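Local coordinates for ABC transporter (Caldanaerobius, PDB 4G68), which probably serves as the extracellular solute-binding protein of an ABC transporter, capturing sugars released from xylan for uptake by this thermophilic bacterium, at residues Ala299-Thr304 with Asn379-Asn384; Asp311-Ile316 with Asn384-Val389. One frame throughout, in Å; residues are numbered along the deposited sequence.

From the N-terminal side, strand 297-300 is the first of the parts joined here and runs out into residues 301-304; the loop 311-316 follows and leads into strand 317-325. Helix 372-382 then returns, and its last turn meets 299-304, so that interaction 1 closes a loop with 74 residues between its segments. Just beyond the helix, residues 384-389 reach 311-316 and close interaction 2 over 67 intervening residues. The segments alternate along the chain, so the two closures cross, and they share Asn-384. Their centres lie about 9 Å apart, and Arg-301 and Thr-304 both touch Pro-312. Together they tie helix 372-382 and strand 388-389 to the end of strand 297-300 and its connection to strand 317-325.

Interaction 1. Residues Ala299-Thr304 with Asn379-Asn384; sequences AVRFPT and NNIVAN
Arg-301 lies against Asn-380 and Ile-381, in the C-terminal turn of helix 372-382. Its CB leads to CG, which is placed anti to the carbonyl carbon (chi1 -77°) and passes 3.1 Å from Asn-380 O and 4.2 Å from Ile-381 CG1. CD, 3.7 Å from Asn-380 O, carries the extended chain on to NE, which binds a water that donates to Ile-381 O. The guanidinium sets one face over Asn-380 O, which sits 2.9 Å from the plane beneath its centre, a face-on approach rather than a hydrogen bond. Ala-383 O lies near the plane at the edge, 3.7 Å from NH2. A long cationic side chain suits a helix C terminus, where carbonyls gather and the dipole probably favours positive charge. This corner belongs to a periplasmic-binding-protein type fold, with strand 297-300 pairing with strand 144-160 and the helix packed beside it. Asn-380, short and able to donate, gives a hydrogen bond from ND2 to Ala-299 O at 2.7 Å (N-H...O 150°), nearly along the C=O axis. In the buried part of the contact, Ile-381 CD1 meets the small Ala-299 CB at 4.1 Å, and Ala-299 also rests on Leu-373, Gln-376 and Ile-377.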
ATOM      1  N   ALA C 299       5.230 -15.475   0.729  1.00 24.61           N
ATOM      2  CA  ALA C 299       5.659 -14.114   0.465  1.00 21.22           C
ATOM      3  C   ALA C 299       7.196 -14.053   0.291  1.00 23.78           C
ATOM      4  O   ALA C 299       7.968 -14.491   1.163  1.00 25.56           O
ATOM      5  CB  ALA C 299       5.241 -13.185   1.627  1.00 26.00           C
ATOM      6  N   VAL C 300       7.617 -13.477  -0.831  1.00 21.91           N
ATOM      7  CA  VAL C 300       9.025 -13.182  -1.161  1.00 21.30           C
ATOM      8  C   VAL C 300       9.260 -11.710  -1.625  1.00 22.25           C
ATOM      9  O   VAL C 300       8.335 -11.006  -2.021  1.00 21.57           O
ATOM     10  CB  VAL C 300       9.614 -14.220  -2.183  1.00 21.52           C
ATOM     11  CG1 VAL C 300       9.407 -15.663  -1.696  1.00 19.57           C
ATOM     12  CG2 VAL C 300       9.024 -14.032  -3.586  1.00 20.91           C
ATOM     13  N   ARG C 301      10.497 -11.257  -1.519  1.00 23.70           N
ATOM     14  CA  ARG C 301      10.929  -9.997  -2.100  1.00 23.27           C
ATOM     15  C   ARG C 301      10.725 -10.000  -3.583  1.00 22.53           C
ATOM     16  O   ARG C 301      10.690 -11.076  -4.207  1.00 27.57           O
ATOM     17  CB  ARG C 301      12.418  -9.813  -1.872  1.00 26.26           C
ATOM     18  CG  ARG C 301      12.715  -9.399  -0.449  1.00 29.95           C
ATOM     19  CD  ARG C 301      14.183  -9.108  -0.287  1.00 30.30           C
ATOM     20  NE  ARG C 301      14.366  -8.905   1.124  1.00 32.56           N
ATOM     21  CZ  ARG C 301      15.017  -9.744   1.901  1.00 34.97           C
ATOM     22  NH1 ARG C 301      15.574 -10.832   1.360  1.00 36.04           N
ATOM     23  NH2 ARG C 301      15.122  -9.480   3.196  1.00 39.86           N
ATOM     24  N   PHE C 302      10.610  -8.823  -4.171  1.00 21.23           N
ATOM     25  CA  PHE C 302      10.633  -8.765  -5.654  1.00 23.13           C
ATOM     26  C   PHE C 302      12.036  -9.200  -6.059  1.00 18.71           C
ATOM     27  O   PHE C 302      12.980  -8.982  -5.284  1.00 21.20           O
ATOM     28  CB  PHE C 302      10.264  -7.382  -6.191  1.00 23.73           C
ATOM     29  CG  PHE C 302       9.917  -7.389  -7.664  1.00 22.81           C
ATOM     30  CD1 PHE C 302       8.605  -7.719  -8.121  1.00 23.01           C
ATOM     31  CD2 PHE C 302      10.931  -7.155  -8.614  1.00 24.40           C
ATOM     32  CE1 PHE C 302       8.308  -7.741  -9.476  1.00 19.32           C
ATOM     33  CE2 PHE C 302      10.639  -7.191  -9.969  1.00 20.94           C
ATOM     34  CZ  PHE C 302       9.341  -7.463 -10.399  1.00 23.83           C
ATOM     35  N   PRO C 303      12.163  -9.882  -7.221  1.00 24.13           N
ATOM     36  CA  PRO C 303      13.439 -10.379  -7.680  1.00 24.46           C
ATOM     37  C   PRO C 303      14.472  -9.275  -7.978  1.00 25.91           C
ATOM     38  O   PRO C 303      14.125  -8.088  -8.226  1.00 27.00           O
ATOM     39  CB  PRO C 303      13.084 -11.091  -8.998  1.00 25.90           C
ATOM     40  CG  PRO C 303      11.695 -11.570  -8.848  1.00 26.32           C
ATOM     41  CD  PRO C 303      11.041 -10.579  -7.922  1.00 22.25           C
ATOM     42  N   THR C 304      15.741  -9.683  -7.931  1.00 25.23           N
ATOM     43  CA  THR C 304      16.833  -8.861  -8.390  1.00 28.52           C
ATOM     44  C   THR C 304      16.813  -8.635  -9.884  1.00 28.33           C
ATOM     45  O   THR C 304      16.306  -9.455 -10.643  1.00 29.79           O
ATOM     46  CB  THR C 304      18.155  -9.523  -8.017  1.00 33.62           C
ATOM     47  OG1 THR C 304      18.176 -10.839  -8.575  1.00 29.31           O
ATOM     48  CG2 THR C 304      18.238  -9.654  -6.488  1.00 35.98           C
ATOM     49  N   ASN C 379       9.681 -11.151   7.905  1.00 32.83           N
ATOM     50  CA  ASN C 379      10.961 -11.871   7.705  1.00 31.80           C
ATOM     51  C   ASN C 379      11.611 -11.870   6.306  1.00 28.46           C
ATOM     52  O   ASN C 379      12.811 -11.604   6.162  1.00 28.60           O
ATOM     53  CB  ASN C 379      10.748 -13.323   8.137  1.00 34.77           C
ATOM     54  CG  ASN C 379      10.555 -13.442   9.623  1.00 33.36           C
ATOM     55  OD1 ASN C 379      10.747 -12.463  10.374  1.00 33.61           O
ATOM     56  ND2 ASN C 379      10.197 -14.634  10.067  1.00 34.15           N
ATOM     57  N   ASN C 380      10.846 -12.250   5.300  1.00 26.47           N
ATOM     58  CA  ASN C 380      11.343 -12.231   3.923  1.00 26.85           C
ATOM     59  C   ASN C 380      11.439 -10.855   3.293  1.00 23.62           C
ATOM     60  O   ASN C 380      12.208 -10.708   2.344  1.00 26.13           O
ATOM     61  CB  ASN C 380      10.517 -13.132   3.031  1.00 24.34           C
ATOM     62  CG  ASN C 380      10.676 -14.612   3.397  1.00 32.94           C
ATOM     63  OD1 ASN C 380      11.358 -14.967   4.391  1.00 31.94           O
ATOM     64  ND2 ASN C 380      10.004 -15.485   2.622  1.00 28.17           N
ATOM     65  N   ILE C 381      10.683  -9.854   3.781  1.00 21.90           N
ATOM     66  CA  ILE C 381      10.693  -8.534   3.130  1.00 21.28           C
ATOM     67  C   ILE C 381      11.186  -7.390   4.006  1.00 22.40           C
ATOM     68  O   ILE C 381      12.152  -6.656   3.647  1.00 23.73           O
ATOM     69  CB  ILE C 381       9.301  -8.125   2.501  1.00 21.52           C
ATOM     70  CG1 ILE C 381       8.940  -9.005   1.306  1.00 25.19           C
ATOM     71  CG2 ILE C 381       9.368  -6.697   1.962  1.00 23.29           C
ATOM     72  CD1 ILE C 381       8.116 -10.215   1.650  1.00 22.03           C
ATOM     73  N   VAL C 382      10.516  -7.196   5.133  1.00 20.49           N
ATOM     74  CA  VAL C 382      10.825  -6.005   5.874  1.00 24.96           C
ATOM     75  C   VAL C 382      12.180  -6.073   6.642  1.00 27.23           C
ATOM     76  O   VAL C 382      12.981  -5.153   6.550  1.00 26.68           O
ATOM     77  CB  VAL C 382       9.643  -5.549   6.751  1.00 25.91           C
ATOM     78  CG1 VAL C 382       9.984  -4.209   7.385  1.00 22.47           C
ATOM     79  CG2 VAL C 382       8.379  -5.374   5.903  1.00 21.62           C
ATOM     80  N   ALA C 383      12.409  -7.175   7.359  1.00 30.22           N
ATOM     81  CA  ALA C 383      13.619  -7.358   8.207  1.00 32.78           C
ATOM     82  C   ALA C 383      14.950  -7.114   7.463  1.00 34.89           C
ATOM     83  O   ALA C 383      15.150  -7.607   6.353  1.00 33.99           O
ATOM     84  CB  ALA C 383      13.599  -8.759   8.827  1.00 33.68           C
ATOM     85  N   ASN C 384      15.844  -6.348   8.098  1.00 37.39           N
ATOM     86  CA  ASN C 384      17.160  -5.973   7.557  1.00 35.98           C
ATOM     87  C   ASN C 384      17.169  -5.231   6.202  1.00 36.08           C
ATOM     88  O   ASN C 384      18.220  -5.093   5.588  1.00 32.85           O
ATOM     89  CB  ASN C 384      18.108  -7.178   7.565  1.00 36.13           C
ATOM     90  CG  ASN C 384      18.346  -7.709   8.972  1.00 36.68           C
ATOM     91  OD1 ASN C 384      18.530  -6.935   9.915  1.00 41.92           O
ATOM     92  ND2 ASN C 384      18.297  -9.022   9.133  1.00 37.54           N
TER
HETATM   93  O   HOH W   1      13.162  -6.355   0.879  1.00 23.65           O

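Interaction 2. Residues Asp311-Ile316 with Asn384-Val389; sequences DPTEYI and NAKGSV
One face of the Tyr-315 ring is covered by Ser-388 CB, 3.6 Å from the centroid and almost on the ring normal, a CH-pi contact; Ala-385 CB and Thr-313 O lie at its edge, in plane, the methyl 3.4 Å from CE1. With chi1 at 67°, CG stands between the backbone N and the carbonyl carbon, starting the ring toward Ser-388; the small Ala-385 and Ser-388 suit such close approach. In the other flat group, the Asp-311 carboxylate, OD1 takes Thr-313 N on the anti lone pair and Thr-313 OG1, at 2.6 Å, from above the plane. Thr-313 OG1 also accepts from Lys-386 N at 2.8 Å. Lys-386 lays its aliphatic chain obliquely over Asp-311 and brings NZ to 3.6 Å from Asp-311 OD2, a rather long salt bridge. An alanine in place of Asp-311 would probably cost Thr-313 N and OG1 their shared acceptor and leave the ammonium of Lys-386 without its mate. Tyr-315 N bonds to Gly-387 O and Val-389 N to Tyr-315 O, while Ile-316 CD1 packs on Val-389 CG1. The arrangement is an Asx turn on a type I beta turn, leading into two parallel bridges, Tyr-315 with Ser-388 and Ile-316 with Val-389.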
ATOM      1  N   ASP C 311      19.907  -1.881  -4.289  1.00 39.35           N
ATOM      2  CA  ASP C 311      20.207  -2.968  -3.371  1.00 36.27           C
ATOM      3  C   ASP C 311      19.001  -3.938  -3.403  1.00 34.56           C
ATOM      4  O   ASP C 311      17.890  -3.460  -3.401  1.00 26.03           O
ATOM      5  CB  ASP C 311      20.355  -2.409  -1.964  1.00 39.03           C
ATOM      6  CG  ASP C 311      20.600  -3.497  -0.918  1.00 41.43           C
ATOM      7  OD1 ASP C 311      19.735  -4.376  -0.700  1.00 40.77           O
ATOM      8  OD2 ASP C 311      21.666  -3.461  -0.266  1.00 45.98           O
ATOM      9  N   PRO C 312      19.227  -5.289  -3.405  1.00 30.28           N
ATOM     10  CA  PRO C 312      18.105  -6.236  -3.564  1.00 30.39           C
ATOM     11  C   PRO C 312      17.085  -6.274  -2.423  1.00 32.34           C
ATOM     12  O   PRO C 312      16.056  -6.987  -2.526  1.00 28.76           O
ATOM     13  CB  PRO C 312      18.810  -7.609  -3.651  1.00 31.53           C
ATOM     14  CG  PRO C 312      20.110  -7.262  -4.271  1.00 31.30           C
ATOM     15  CD  PRO C 312      20.524  -5.975  -3.573  1.00 31.99           C
ATOM     16  N   THR C 313      17.386  -5.555  -1.334  1.00 29.84           N
ATOM     17  CA  THR C 313      16.518  -5.564  -0.135  1.00 27.65           C
ATOM     18  C   THR C 313      15.612  -4.302  -0.023  1.00 27.99           C
ATOM     19  O   THR C 313      14.754  -4.214   0.868  1.00 25.33           O
ATOM     20  CB  THR C 313      17.334  -5.611   1.160  1.00 27.69           C
ATOM     21  OG1 THR C 313      18.003  -4.354   1.299  1.00 31.76           O
ATOM     22  CG2 THR C 313      18.388  -6.794   1.171  1.00 30.76           C
ATOM     23  N   GLU C 314      15.837  -3.318  -0.881  1.00 25.16           N
ATOM     24  CA  GLU C 314      14.978  -2.122  -0.888  1.00 25.62           C
ATOM     25  C   GLU C 314      13.564  -2.523  -1.264  1.00 25.49           C
ATOM     26  O   GLU C 314      13.352  -3.381  -2.129  1.00 24.07           O
ATOM     27  CB  GLU C 314      15.487  -1.039  -1.868  1.00 25.33           C
ATOM     28  CG  GLU C 314      16.982  -0.687  -1.802  1.00 25.38           C
ATOM     29  CD  GLU C 314      17.430   0.299  -2.884  1.00 25.10           C
ATOM     30  OE1 GLU C 314      16.761   0.416  -3.915  1.00 20.84           O
ATOM     31  OE2 GLU C 314      18.444   1.029  -2.699  1.00 24.82           O
ATOM     32  N   TYR C 315      12.588  -1.856  -0.645  1.00 26.58           N
ATOM     33  CA  TYR C 315      11.193  -2.143  -0.932  1.00 23.78           C
ATOM     34  C   TYR C 315      10.353  -0.898  -1.131  1.00 23.99           C
ATOM     35  O   TYR C 315      10.735   0.195  -0.684  1.00 22.42           O
ATOM     36  CB  TYR C 315      10.619  -3.081   0.129  1.00 21.58           C
ATOM     37  CG  TYR C 315      10.493  -2.521   1.517  1.00 24.09           C
ATOM     38  CD1 TYR C 315      11.536  -2.621   2.446  1.00 20.19           C
ATOM     39  CD2 TYR C 315       9.281  -1.948   1.928  1.00 20.14           C
ATOM     40  CE1 TYR C 315      11.402  -2.133   3.755  1.00 22.67           C
ATOM     41  CE2 TYR C 315       9.130  -1.420   3.216  1.00 22.44           C
ATOM     42  CZ  TYR C 315      10.181  -1.508   4.131  1.00 24.25           C
ATOM     43  OH  TYR C 315       9.983  -1.032   5.403  1.00 20.95           O
ATOM     44  N   ILE C 316       9.277  -1.048  -1.900  1.00 22.74           N
ATOM     45  CA  ILE C 316       8.274  -0.006  -1.995  1.00 23.89           C
ATOM     46  C   ILE C 316       7.372  -0.197  -0.769  1.00 22.84           C
ATOM     47  O   ILE C 316       6.845  -1.296  -0.510  1.00 23.62           O
ATOM     48  CB  ILE C 316       7.468  -0.135  -3.320  1.00 25.07           C
ATOM     49  CG1 ILE C 316       8.384   0.046  -4.544  1.00 22.91           C
ATOM     50  CG2 ILE C 316       6.212   0.767  -3.334  1.00 27.46           C
ATOM     51  CD1 ILE C 316       8.730   1.495  -4.844  1.00 28.28           C
ATOM     52  N   ASN C 384      15.844  -6.348   8.098  1.00 37.39           N
ATOM     53  CA  ASN C 384      17.160  -5.973   7.557  1.00 35.98           C
ATOM     54  C   ASN C 384      17.169  -5.231   6.202  1.00 36.08           C
ATOM     55  O   ASN C 384      18.220  -5.093   5.588  1.00 32.85           O
ATOM     56  CB  ASN C 384      18.108  -7.178   7.565  1.00 36.13           C
ATOM     57  CG  ASN C 384      18.346  -7.709   8.972  1.00 36.68           C
ATOM     58  OD1 ASN C 384      18.530  -6.935   9.915  1.00 41.92           O
ATOM     59  ND2 ASN C 384      18.297  -9.022   9.133  1.00 37.54           N
ATOM     60  N   ALA C 385      15.998  -4.748   5.755  1.00 35.12           N
ATOM     61  CA  ALA C 385      15.893  -4.045   4.481  1.00 29.99           C
ATOM     62  C   ALA C 385      16.812  -2.827   4.475  1.00 27.95           C
ATOM     63  O   ALA C 385      16.953  -2.133   5.486  1.00 25.79           O
ATOM     64  CB  ALA C 385      14.441  -3.620   4.208  1.00 29.22           C
ATOM     65  N   LYS C 386      17.419  -2.565   3.326  1.00 29.56           N
ATOM     66  CA  LYS C 386      18.391  -1.452   3.208  1.00 32.72           C
ATOM     67  C   LYS C 386      17.756  -0.031   3.248  1.00 34.12           C
ATOM     68  O   LYS C 386      18.056   0.751   4.174  1.00 33.66           O
ATOM     69  CB  LYS C 386      19.297  -1.670   2.010  1.00 32.78           C
ATOM     70  CG  LYS C 386      20.594  -0.901   2.152  1.00 40.68           C
ATOM     71  CD  LYS C 386      20.933  -0.234   0.829  1.00 43.57           C
ATOM     72  CE  LYS C 386      22.373   0.257   0.839  1.00 44.90           C
ATOM     73  NZ  LYS C 386      22.922  -0.117  -0.474  1.00 42.51           N
ATOM     74  N   GLY C 387      16.908   0.301   2.271  1.00 27.67           N
ATOM     75  CA  GLY C 387      15.973   1.409   2.373  1.00 27.20           C
ATOM     76  C   GLY C 387      14.593   1.134   1.756  1.00 29.83           C
ATOM     77  O   GLY C 387      14.262   0.011   1.379  1.00 30.74           O
ATOM     78  N   SER C 388      13.769   2.178   1.644  1.00 28.69           N
ATOM     79  CA  SER C 388      12.436   1.974   1.150  1.00 28.36           C
ATOM     80  C   SER C 388      11.902   3.337   0.824  1.00 28.54           C
ATOM     81  O   SER C 388      12.435   4.331   1.310  1.00 26.55           O
ATOM     82  CB  SER C 388      11.548   1.297   2.213  1.00 29.55           C
ATOM     83  OG  SER C 388      11.196   2.230   3.254  1.00 29.68           O
ATOM     84  N   VAL C 389      10.854   3.358   0.009  1.00 25.39           N
ATOM     85  CA  VAL C 389      10.217   4.599  -0.448  1.00 22.79           C
ATOM     86  C   VAL C 389       8.750   4.292  -0.744  1.00 23.24           C
ATOM     87  O   VAL C 389       8.440   3.209  -1.251  1.00 19.89           O
ATOM     88  CB  VAL C 389      10.947   5.162  -1.699  1.00 22.92           C
ATOM     89  CG1 VAL C 389      10.690   4.294  -2.946  1.00 21.98           C
ATOM     90  CG2 VAL C 389      10.607   6.648  -1.898  1.00 24.76           C
TER